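HTH-type transcriptional regulator PrpR (Mycobacterium tuberculosis, PDB 6D2S) regulates transcription of the enzymes that break down short-chain fatty acids through the glyoxylate and methylcitrate cycles, and is needed for using cholesterol-derived propionate. Local coordinates at residues N16-L21 and A127-G132; M23-M28 and A131-L136; I181-V186 and V263-D268; L214-D219 and Y240-K245. One frame throughout, in Å; residues are numbered along the deposited sequence. Where two conformers were deposited one is given.

Interaction 1: N16-L21 and A127-G132; sequences NYIHDL and ANYFAG. With NA (sodium ion), chain F.
Tyr-129 reaches from helix 116-135 to the start of helix 19-31 and meets Ile-18, the N-cap residue of that helix. The contact is buried helix packing, and helix 116-135 falls in the IrrE-like part of the chain. CB of Tyr-129 points toward the 16-21 segment, and CG stands anti to the backbone N (chi1 -180°). The ring lies against Ile-18. Its CD1 lies 4.4 Å from Leu-21 CB, a loose apolar contact. One face carries Ile-18: CG1 sits 3.9 Å from the ring centroid and only 7° off the normal, a CH-pi contact. Ile-18 CB lies over the same ring, 3.9 Å from Tyr-129 CE1. At the ring edge, CE2 faces the backbone O of Asn-16. At the tip, OH accepts a hydrogen bond from Ile-18 N at 3.0 Å, with a nearly straight N-H...O angle of 166°. The same OH has a weak bond to Asp-22. Tyr-17 flanks this hydroxyl, with CD1 3.2 Å from Tyr-129 OH. Further along, Leu-21 and Phe-130 cross at about a right angle. Away from this contact, Asp-20 OD2 binds a sodium ion at 2.3 Å.

Interaction 2: M23-M28 and A131-L136; sequences MAAERM and AGAFLL
Two helices of the N-terminal half, 19-31 and 116-135, pack side by side and run in roughly the same direction. Their local axes cross at -35° and come within 8.0 Å. The small methyl of Ala-25 is consistent with this close approach. That methyl presses on the backbone of the other helix, with CB 3.6 Å from both Ala-133 C and Phe-134 N. It also meets another methyl, Ala-133 CB, at 3.8 Å. Phe-134 packs beside the alanines, with CB 4.1 Å from Ala-25 CB. Its CG is anti to the backbone N (chi1 -166°), and the ring reaches toward the next turn of helix 19-31. There CD2 and CE2 pass near the backbone O of Ala-25. Helices 39-51 and 84-99 add Leu-46 and Leu-95 around Met-28, and Leu-43 also touches Phe-134. Arg-175, in a salt bridge, and the backbone N of Arg-139 hold the Glu-26 carboxylate. The Met-28 and Phe-134 side chains cross at about a right angle, with Met-28 at the ring edge. Met-28 CB lies 3.9 Å from Phe-134 CE2, and CG lies in the ring plane. The sulfur makes an oblique Met-aromatic contact, with SD 5.4 Å from the centroid.

Interaction 3: I181-V186 and V263-D268; sequences IPFIFV and VGLGCD
Ile-184 N gives its hydrogen to Gly-266 O at 2.8 Å, the carbonyl receiving it in its own plane. Gly-266 N returns a bond to Ile-184 O. Val-186 and Gly-264 also exchange two bonds. These are the hydrogen-bonded pairs of an antiparallel ladder. Between them, Phe-185 and Leu-265 form a non-hydrogen-bonded pair. Leu-265 CA also points its hydrogen at Ile-184 O, 3.3 Å away. Beside Cys-267, one water bridges Pro-182 O and Asp-268 N. On the face bearing Phe-183 and Phe-185, side chains of the two strands pack together. Leu-265 CD1 stands 4.1 Å above the centre of the Phe-183 ring, in a CH-pi contact. The opposite face of that ring carries Ile-181 CG2, offset toward the rim. Ile-181 CG2 also touches Cys-267 CB at 3.5 Å. Cys-267 SG lies between the backbone N and the carbonyl carbon (chi1 66°). From there it makes an oblique sulfur-aromatic contact with Phe-183. Phe-185 CE2 meets Val-263 CG1 at 3.6 Å, and its ring edge meets Leu-265 CD2. The other face bears Ile-184 and Val-186 opposite two glycines, and Trp-242 touches both Ile-184 and Val-186. Strands 183-189 and 261-268 are inner strands of the five-stranded antiparallel sheet, flanked by 194-198 and 239-247. Helix 163-170 covers the phenylalanine face with Cys-167 and Leu-170.

Interaction 4: L214-D219 and Y240-K245; sequences LWVVHD and YFWVAK
Val-216 and Trp-242 bury the most surface in this contact, and Ala-244 follows. Val-216 is on the short helix 215-218 and sits over one face of the Trp-242 indole. Each branch has its own place on the ring system. CB is 3.5 Å from Trp-242 CG and 3.7 Å from the centroid of the five-membered ring, 19° off its normal. This is a CH-pi contact. CG1 leans to the pyrrole side, 3.6 Å from Trp-242 CD1. CG2 leans to the benzene side, where it is 3.6 Å from Trp-242 CD2 and next nearest to CE3. All three carbons of the valine fork therefore rest on the aromatic surface. CG of Trp-242 is anti to the carbonyl carbon (chi1 -73°), and chi2 turns the ring face to Val-216.

Two residues along the strand, Ala-244 points to the same side as Trp-242. Its methyl meets the helix backbone: CB lies 3.5 Å from Val-216 O and 3.7 Å from Val-217 CA. Val-217 CG2 adds a looser contact with the same methyl at 4.2 Å. The small side chain here is consistent with the close approach of the helix backbone. The contact between the segments is apolar.

Val-217 also reaches Val-186 and Thr-188 on strand 183-189, and Val-216 touches Ala-232 on strand 228-233. The short helix thus lies across several strands. This is helix-on-sheet packing against one face of the antiparallel sheet, in a region assigned to the GAF clan.

How the interactions relate
From the N terminus, the chain first lays down helix 19-31 and its lead-in. Contact segments more than a hundred residues apart, on helices 19-31 and 116-135, come together. Interactions 1 and 2 close this loop at successive points on the same helix pair, and Phe-130 bridges them by packing on Ala-25 and Met-28. Interactions 3 and 4 follow in series, in the C-terminal sheet region. Interaction 3 joins strands 183-189 and 261-268. Interaction 4 is nested inside that loop and sets helix 215-218 on strand 239-247. They touch because strands 239-247 and 261-268 are neighbours, with a probable hydrogen bond from Leu-265 N to Val-243 O. Interactions 2 and 4 lie on opposite sides of the chain's centre.

Interaction 1: N16-L21 and A127-G132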
# COMPACT_ATOMS: atom_id res chain seq x y z
N ASN A 16 -9.56 -3.21 6.90
CA ASN A 16 -8.49 -2.84 5.96
C ASN A 16 -7.96 -4.06 5.20
O ASN A 16 -6.79 -4.09 4.80
CB ASN A 16 -7.35 -2.12 6.68
CG ASN A 16 -7.75 -0.75 7.19
OD1 ASN A 16 -8.57 -0.05 6.59
ND2 ASN A 16 -7.18 -0.35 8.32
N TYR A 17 -8.82 -5.06 4.99
CA TYR A 17 -8.43 -6.29 4.32
C TYR A 17 -9.60 -6.74 3.45
O TYR A 17 -10.71 -6.91 3.96
CB TYR A 17 -8.04 -7.38 5.33
CG TYR A 17 -7.86 -8.72 4.66
CD1 TYR A 17 -6.70 -9.01 3.96
CD2 TYR A 17 -8.86 -9.68 4.71
CE1 TYR A 17 -6.54 -10.23 3.32
CE2 TYR A 17 -8.72 -10.90 4.07
CZ TYR A 17 -7.55 -11.16 3.37
OH TYR A 17 -7.40 -12.36 2.72
N ILE A 18 -9.36 -6.90 2.15
CA ILE A 18 -10.41 -7.21 1.18
C ILE A 18 -10.15 -8.63 0.67
O ILE A 18 -9.37 -8.83 -0.26
CB ILE A 18 -10.42 -6.21 0.01
CG1 ILE A 18 -10.36 -4.77 0.52
CG2 ILE A 18 -11.64 -6.46 -0.91
CD1 ILE A 18 -11.57 -4.34 1.39
N HIS A 19 -10.83 -9.61 1.28
CA HIS A 19 -10.41 -11.00 1.11
C HIS A 19 -10.46 -11.46 -0.34
O HIS A 19 -9.51 -12.08 -0.84
CB HIS A 19 -11.29 -11.92 1.97
CG HIS A 19 -10.88 -13.36 1.92
ND1 HIS A 19 -9.65 -13.79 2.38
CD2 HIS A 19 -11.51 -14.45 1.43
CE1 HIS A 19 -9.56 -15.10 2.20
NE2 HIS A 19 -10.67 -15.52 1.62
N ASP A 20 -11.57 -11.20 -1.04
CA ASP A 20 -11.69 -11.74 -2.38
C ASP A 20 -10.65 -11.17 -3.33
O ASP A 20 -10.16 -11.88 -4.22
CB ASP A 20 -13.10 -11.50 -2.94
CG ASP A 20 -14.16 -12.27 -2.19
OD1 ASP A 20 -13.89 -13.41 -1.76
OD2 ASP A 20 -15.28 -11.74 -2.01
N LEU A 21 -10.32 -9.88 -3.19
CA LEU A 21 -9.30 -9.28 -4.04
C LEU A 21 -7.91 -9.72 -3.63
O LEU A 21 -7.04 -9.93 -4.48
CB LEU A 21 -9.36 -7.76 -3.98
CG LEU A 21 -10.28 -6.99 -4.90
CD1 LEU A 21 -10.01 -5.50 -4.66
CD2 LEU A 21 -10.05 -7.40 -6.36
N ALA A 127 -8.58 -1.15 -6.81
CA ALA A 127 -7.58 -1.54 -7.80
C ALA A 127 -6.16 -1.35 -7.25
O ALA A 127 -5.28 -2.19 -7.47
CB ALA A 127 -7.76 -0.75 -9.10
N ASN A 128 -5.92 -0.23 -6.56
CA ASN A 128 -4.64 -0.04 -5.89
C ASN A 128 -4.41 -1.11 -4.84
O ASN A 128 -3.28 -1.60 -4.68
CB ASN A 128 -4.57 1.34 -5.21
CG ASN A 128 -4.46 2.47 -6.20
OD1 ASN A 128 -3.97 2.30 -7.32
ND2 ASN A 128 -4.91 3.64 -5.80
N TYR A 129 -5.44 -1.46 -4.07
CA TYR A 129 -5.32 -2.54 -3.09
C TYR A 129 -4.88 -3.84 -3.77
O TYR A 129 -3.96 -4.53 -3.30
CB TYR A 129 -6.65 -2.74 -2.35
CG TYR A 129 -6.59 -3.86 -1.31
CD1 TYR A 129 -6.68 -5.19 -1.70
CD2 TYR A 129 -6.44 -3.57 0.05
CE1 TYR A 129 -6.60 -6.22 -0.76
CE2 TYR A 129 -6.37 -4.59 0.99
CZ TYR A 129 -6.45 -5.91 0.58
OH TYR A 129 -6.39 -6.93 1.50
N PHE A 130 -5.55 -4.19 -4.87
CA PHE A 130 -5.17 -5.38 -5.63
C PHE A 130 -3.71 -5.32 -6.07
O PHE A 130 -2.99 -6.33 -5.98
CB PHE A 130 -6.09 -5.52 -6.85
CG PHE A 130 -5.74 -6.68 -7.75
CD1 PHE A 130 -6.30 -7.93 -7.55
CD2 PHE A 130 -4.84 -6.50 -8.80
CE1 PHE A 130 -5.98 -8.99 -8.40
CE2 PHE A 130 -4.52 -7.55 -9.64
CZ PHE A 130 -5.09 -8.79 -9.44
N ALA A 131 -3.27 -4.16 -6.57
CA ALA A 131 -1.89 -4.05 -7.03
C ALA A 131 -0.91 -4.30 -5.89
O ALA A 131 0.08 -5.02 -6.06
CB ALA A 131 -1.64 -2.68 -7.66
N GLY A 132 -1.19 -3.74 -4.72
CA GLY A 132 -0.35 -4.04 -3.56
C GLY A 132 -0.36 -5.51 -3.20
O GLY A 132 0.67 -6.07 -2.80
NA NA F . -17.11 -12.94 -1.30
O HOH W 1 -17.33 -10.08 -0.45

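Interaction 2: M23-M28 and A131-L136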
# COMPACT_ATOMS: atom_id res chain seq x y z
N MET A 23 -7.08 -12.56 -2.20
CA MET A 23 -6.92 -13.94 -2.67
C MET A 23 -6.80 -14.01 -4.19
O MET A 23 -6.05 -14.84 -4.72
CB MET A 23 -8.10 -14.79 -2.19
CG MET A 23 -8.16 -14.95 -0.69
SD MET A 23 -6.91 -16.13 -0.13
CE MET A 23 -7.60 -17.69 -0.69
N ALA A 24 -7.57 -13.18 -4.91
CA ALA A 24 -7.46 -13.21 -6.37
C ALA A 24 -6.06 -12.82 -6.83
O ALA A 24 -5.50 -13.44 -7.73
CB ALA A 24 -8.51 -12.29 -7.00
N ALA A 25 -5.48 -11.79 -6.20
CA ALA A 25 -4.12 -11.37 -6.54
C ALA A 25 -3.13 -12.49 -6.26
O ALA A 25 -2.27 -12.81 -7.09
CB ALA A 25 -3.75 -10.11 -5.75
N GLU A 26 -3.22 -13.09 -5.07
CA GLU A 26 -2.27 -14.12 -4.69
C GLU A 26 -2.40 -15.35 -5.59
O GLU A 26 -1.40 -15.94 -6.00
CB GLU A 26 -2.48 -14.50 -3.21
CG GLU A 26 -1.35 -15.37 -2.67
CD GLU A 26 -1.46 -15.61 -1.17
OE1 GLU A 26 -2.58 -15.48 -0.62
OE2 GLU A 26 -0.43 -15.94 -0.54
N ARG A 27 -3.64 -15.73 -5.91
CA ARG A 27 -3.82 -16.88 -6.79
C ARG A 27 -3.32 -16.58 -8.20
O ARG A 27 -2.71 -17.44 -8.85
CB ARG A 27 -5.29 -17.31 -6.79
CG ARG A 27 -5.73 -17.85 -5.43
CD ARG A 27 -7.16 -18.41 -5.42
NE ARG A 27 -8.17 -17.35 -5.43
CZ ARG A 27 -9.39 -17.49 -4.92
NH1 ARG A 27 -9.74 -18.63 -4.33
NH2 ARG A 27 -10.25 -16.48 -4.98
N MET A 28 -3.56 -15.36 -8.70
CA MET A 28 -3.08 -15.04 -10.03
C MET A 28 -1.55 -15.00 -10.07
O MET A 28 -0.94 -15.49 -11.03
CB MET A 28 -3.66 -13.71 -10.51
CG MET A 28 -3.48 -13.48 -11.99
SD MET A 28 -4.25 -11.93 -12.50
CE MET A 28 -5.87 -12.11 -11.76
N ALA A 131 -3.27 -4.16 -6.57
CA ALA A 131 -1.89 -4.05 -7.03
C ALA A 131 -0.91 -4.30 -5.89
O ALA A 131 0.08 -5.02 -6.06
CB ALA A 131 -1.64 -2.68 -7.66
N GLY A 132 -1.19 -3.74 -4.72
CA GLY A 132 -0.35 -4.04 -3.56
C GLY A 132 -0.36 -5.51 -3.20
O GLY A 132 0.67 -6.07 -2.80
N ALA A 133 -1.51 -6.17 -3.31
CA ALA A 133 -1.61 -7.57 -2.93
C ALA A 133 -1.03 -8.49 -4.00
O ALA A 133 -0.72 -9.64 -3.70
CB ALA A 133 -3.07 -7.96 -2.66
N PHE A 134 -0.85 -7.98 -5.22
CA PHE A 134 -0.18 -8.76 -6.26
C PHE A 134 1.34 -8.66 -6.14
O PHE A 134 2.05 -9.68 -6.21
CB PHE A 134 -0.66 -8.27 -7.64
CG PHE A 134 -0.30 -9.21 -8.76
CD1 PHE A 134 1.00 -9.26 -9.25
CD2 PHE A 134 -1.24 -10.06 -9.31
CE1 PHE A 134 1.35 -10.14 -10.27
CE2 PHE A 134 -0.89 -10.94 -10.32
CZ PHE A 134 0.41 -10.97 -10.79
N LEU A 135 1.86 -7.44 -5.99
CA LEU A 135 3.29 -7.24 -5.79
C LEU A 135 3.78 -7.88 -4.51
O LEU A 135 4.94 -8.31 -4.42
CB LEU A 135 3.62 -5.74 -5.75
CG LEU A 135 3.88 -5.09 -7.11
CD1 LEU A 135 2.68 -5.30 -8.03
CD2 LEU A 135 4.18 -3.62 -6.90
N LEU A 136 2.94 -7.92 -3.48
CA LEU A 136 3.30 -8.43 -2.16
C LEU A 136 2.30 -9.52 -1.80
O LEU A 136 1.40 -9.31 -0.98
CB LEU A 136 3.32 -7.30 -1.13
CG LEU A 136 4.19 -6.12 -1.57
CD1 LEU A 136 3.92 -4.89 -0.67
CD2 LEU A 136 5.68 -6.52 -1.55

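Interaction 3: I181-V186 and V263-D268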
# COMPACT_ATOMS: atom_id res chain seq x y z
N ILE A 181 1.05 -8.27 12.62
CA ILE A 181 0.88 -7.29 13.71
C ILE A 181 -0.20 -6.28 13.30
O ILE A 181 -0.16 -5.76 12.17
CB ILE A 181 2.20 -6.56 14.00
CG1 ILE A 181 3.23 -7.53 14.56
CG2 ILE A 181 1.94 -5.36 14.92
CD1 ILE A 181 4.65 -6.95 14.65
N PRO A 182 -1.17 -5.96 14.17
CA PRO A 182 -2.15 -4.93 13.81
C PRO A 182 -1.53 -3.54 13.92
O PRO A 182 -1.06 -3.15 14.99
CB PRO A 182 -3.27 -5.13 14.85
CG PRO A 182 -2.89 -6.31 15.67
CD PRO A 182 -1.45 -6.60 15.46
N PHE A 183 -1.52 -2.81 12.81
CA PHE A 183 -0.90 -1.48 12.76
C PHE A 183 -1.95 -0.40 12.55
O PHE A 183 -2.98 -0.62 11.91
CB PHE A 183 0.12 -1.36 11.63
CG PHE A 183 1.40 -2.13 11.85
CD1 PHE A 183 2.33 -1.70 12.79
CD2 PHE A 183 1.69 -3.26 11.08
CE1 PHE A 183 3.52 -2.39 12.97
CE2 PHE A 183 2.88 -3.95 11.24
CZ PHE A 183 3.79 -3.52 12.19
N ILE A 184 -1.66 0.79 13.10
CA ILE A 184 -2.25 2.04 12.63
C ILE A 184 -1.32 2.61 11.57
O ILE A 184 -0.12 2.78 11.82
CB ILE A 184 -2.42 3.05 13.78
CG1 ILE A 184 -3.33 2.51 14.88
CG2 ILE A 184 -2.90 4.40 13.24
CD1 ILE A 184 -3.25 3.31 16.16
N PHE A 185 -1.87 2.92 10.40
CA PHE A 185 -1.09 3.52 9.31
C PHE A 185 -1.39 5.02 9.26
O PHE A 185 -2.55 5.42 9.25
CB PHE A 185 -1.43 2.84 7.99
CG PHE A 185 -0.82 3.49 6.78
CD1 PHE A 185 -1.47 4.54 6.13
CD2 PHE A 185 0.38 3.04 6.26
CE1 PHE A 185 -0.91 5.14 5.01
CE2 PHE A 185 0.94 3.63 5.13
CZ PHE A 185 0.30 4.67 4.50
N VAL A 186 -0.34 5.84 9.25
CA VAL A 186 -0.49 7.29 9.22
C VAL A 186 0.40 7.85 8.11
O VAL A 186 1.59 7.54 8.04
CB VAL A 186 -0.12 7.94 10.57
CG1 VAL A 186 -0.16 9.47 10.44
CG2 VAL A 186 -1.08 7.48 11.65
N VAL A 263 5.44 8.88 6.42
CA VAL A 263 4.56 7.74 6.61
C VAL A 263 5.03 6.97 7.83
O VAL A 263 6.24 6.86 8.08
CB VAL A 263 4.54 6.85 5.35
CG1 VAL A 263 3.97 5.48 5.66
CG2 VAL A 263 3.74 7.53 4.25
N GLY A 264 4.09 6.45 8.60
CA GLY A 264 4.43 5.75 9.82
C GLY A 264 3.47 4.63 10.12
O GLY A 264 2.34 4.59 9.61
N LEU A 265 3.94 3.71 10.95
CA LEU A 265 3.15 2.62 11.49
C LEU A 265 3.25 2.66 13.01
O LEU A 265 4.34 2.87 13.56
CB LEU A 265 3.65 1.26 11.00
CG LEU A 265 3.49 0.97 9.52
CD1 LEU A 265 4.19 -0.34 9.19
CD2 LEU A 265 2.00 0.90 9.18
N GLY A 266 2.13 2.43 13.67
CA GLY A 266 2.12 2.28 15.12
C GLY A 266 1.42 0.99 15.50
O GLY A 266 0.38 0.65 14.94
N CYS A 267 2.01 0.27 16.45
CA CYS A 267 1.38 -0.94 16.97
C CYS A 267 1.39 -0.90 18.49
O CYS A 267 2.20 -0.21 19.11
CB CYS A 267 2.08 -2.22 16.49
SG CYS A 267 3.78 -2.48 17.06
N ASP A 268 0.45 -1.65 19.07
CA ASP A 268 0.40 -1.72 20.53
C ASP A 268 1.76 -2.09 21.07
O ASP A 268 2.46 -2.96 20.53
CB ASP A 268 -0.63 -2.75 20.99
CG ASP A 268 -1.03 -2.57 22.45
OD1 ASP A 268 -2.10 -1.97 22.71
OD2 ASP A 268 -0.28 -3.01 23.34
O HOH W 2 -1.21 -3.18 17.64

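Interaction 4: L214-D219 and Y240-K245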
# COMPACT_ATOMS: atom_id res chain seq x y z
N LEU A 214 0.43 13.30 16.70
CA LEU A 214 0.83 13.27 15.30
C LEU A 214 2.34 13.40 15.12
O LEU A 214 2.86 12.99 14.07
CB LEU A 214 0.12 14.38 14.53
CG LEU A 214 0.23 14.18 13.02
CD1 LEU A 214 1.51 14.77 12.45
CD2 LEU A 214 0.13 12.69 12.69
N TRP A 215 3.05 13.95 16.10
CA TRP A 215 4.50 14.00 16.00
C TRP A 215 5.11 12.62 15.80
O TRP A 215 6.26 12.52 15.37
CB TRP A 215 5.09 14.67 17.26
CG TRP A 215 4.50 14.16 18.54
CD1 TRP A 215 4.82 13.00 19.19
CD2 TRP A 215 3.49 14.80 19.34
NE1 TRP A 215 4.07 12.88 20.34
CE2 TRP A 215 3.25 13.97 20.46
CE3 TRP A 215 2.77 16.00 19.22
CZ2 TRP A 215 2.32 14.30 21.44
CZ3 TRP A 215 1.85 16.32 20.20
CH2 TRP A 215 1.63 15.48 21.30
N VAL A 216 4.35 11.56 16.08
CA VAL A 216 4.88 10.22 15.88
C VAL A 216 5.28 9.99 14.42
O VAL A 216 6.12 9.13 14.14
CB VAL A 216 3.87 9.16 16.35
CG1 VAL A 216 3.60 9.32 17.84
CG2 VAL A 216 2.57 9.28 15.55
N VAL A 217 4.71 10.75 13.48
CA VAL A 217 5.08 10.66 12.08
C VAL A 217 5.67 11.97 11.56
O VAL A 217 6.66 11.95 10.82
CB VAL A 217 3.87 10.24 11.21
CG1 VAL A 217 4.22 10.32 9.74
CG2 VAL A 217 3.44 8.83 11.58
N HIS A 218 5.09 13.11 11.95
CA HIS A 218 5.63 14.38 11.50
C HIS A 218 7.08 14.57 11.92
O HIS A 218 7.85 15.24 11.22
CB HIS A 218 4.76 15.53 12.01
CG HIS A 218 5.00 16.83 11.29
ND1 HIS A 218 5.95 17.74 11.69
CD2 HIS A 218 4.41 17.35 10.19
CE1 HIS A 218 5.93 18.77 10.87
NE2 HIS A 218 5.01 18.56 9.95
N ASP A 219 7.48 13.99 13.06
CA ASP A 219 8.87 14.09 13.49
C ASP A 219 9.84 13.61 12.41
O ASP A 219 11.01 13.99 12.42
CB ASP A 219 9.11 13.27 14.77
CG ASP A 219 8.64 13.99 16.03
OD1 ASP A 219 8.29 15.19 15.97
OD2 ASP A 219 8.64 13.34 17.10
N TYR A 240 1.74 2.94 22.23
CA TYR A 240 2.00 2.45 20.89
C TYR A 240 3.45 2.72 20.53
O TYR A 240 4.00 3.76 20.88
CB TYR A 240 1.05 3.10 19.88
CG TYR A 240 -0.36 2.58 20.01
CD1 TYR A 240 -0.90 1.69 19.08
CD2 TYR A 240 -1.14 2.94 21.10
CE1 TYR A 240 -2.19 1.20 19.23
CE2 TYR A 240 -2.42 2.46 21.25
CZ TYR A 240 -2.95 1.60 20.32
OH TYR A 240 -4.23 1.14 20.51
N PHE A 241 4.05 1.75 19.84
CA PHE A 241 5.39 1.91 19.30
C PHE A 241 5.26 2.37 17.85
O PHE A 241 4.57 1.73 17.06
CB PHE A 241 6.17 0.60 19.40
CG PHE A 241 7.64 0.76 19.13
CD1 PHE A 241 8.56 0.73 20.16
CD2 PHE A 241 8.10 0.97 17.84
CE1 PHE A 241 9.90 0.90 19.92
CE2 PHE A 241 9.45 1.13 17.60
CZ PHE A 241 10.35 1.09 18.63
N TRP A 242 5.92 3.47 17.52
CA TRP A 242 5.76 4.14 16.24
C TRP A 242 7.08 4.13 15.48
O TRP A 242 8.14 4.39 16.06
CB TRP A 242 5.27 5.58 16.43
CG TRP A 242 3.83 5.67 16.84
CD1 TRP A 242 3.33 5.76 18.11
CD2 TRP A 242 2.69 5.67 15.97
NE1 TRP A 242 1.96 5.81 18.08
CE2 TRP A 242 1.54 5.77 16.77
CE3 TRP A 242 2.54 5.60 14.58
CZ2 TRP A 242 0.26 5.80 16.24
CZ3 TRP A 242 1.27 5.62 14.05
CH2 TRP A 242 0.14 5.72 14.88
N VAL A 243 7.01 3.84 14.18
CA VAL A 243 8.16 3.93 13.29
C VAL A 243 7.72 4.74 12.08
O VAL A 243 6.65 4.49 11.52
CB VAL A 243 8.66 2.53 12.86
CG1 VAL A 243 9.90 2.66 12.00
CG2 VAL A 243 8.94 1.68 14.09
N ALA A 244 8.53 5.73 11.69
CA ALA A 244 8.15 6.66 10.64
C ALA A 244 9.37 7.04 9.81
O ALA A 244 10.51 7.01 10.28
CB ALA A 244 7.50 7.94 11.20
N LYS A 245 9.11 7.41 8.55
CA LYS A 245 10.16 7.94 7.71
C LYS A 245 9.53 8.81 6.63
O LYS A 245 8.38 8.58 6.24
CB LYS A 245 10.98 6.81 7.07
CG LYS A 245 12.28 7.26 6.44
CD LYS A 245 13.14 6.08 6.03
CE LYS A 245 12.79 5.61 4.63
NZ LYS A 245 13.78 4.62 4.12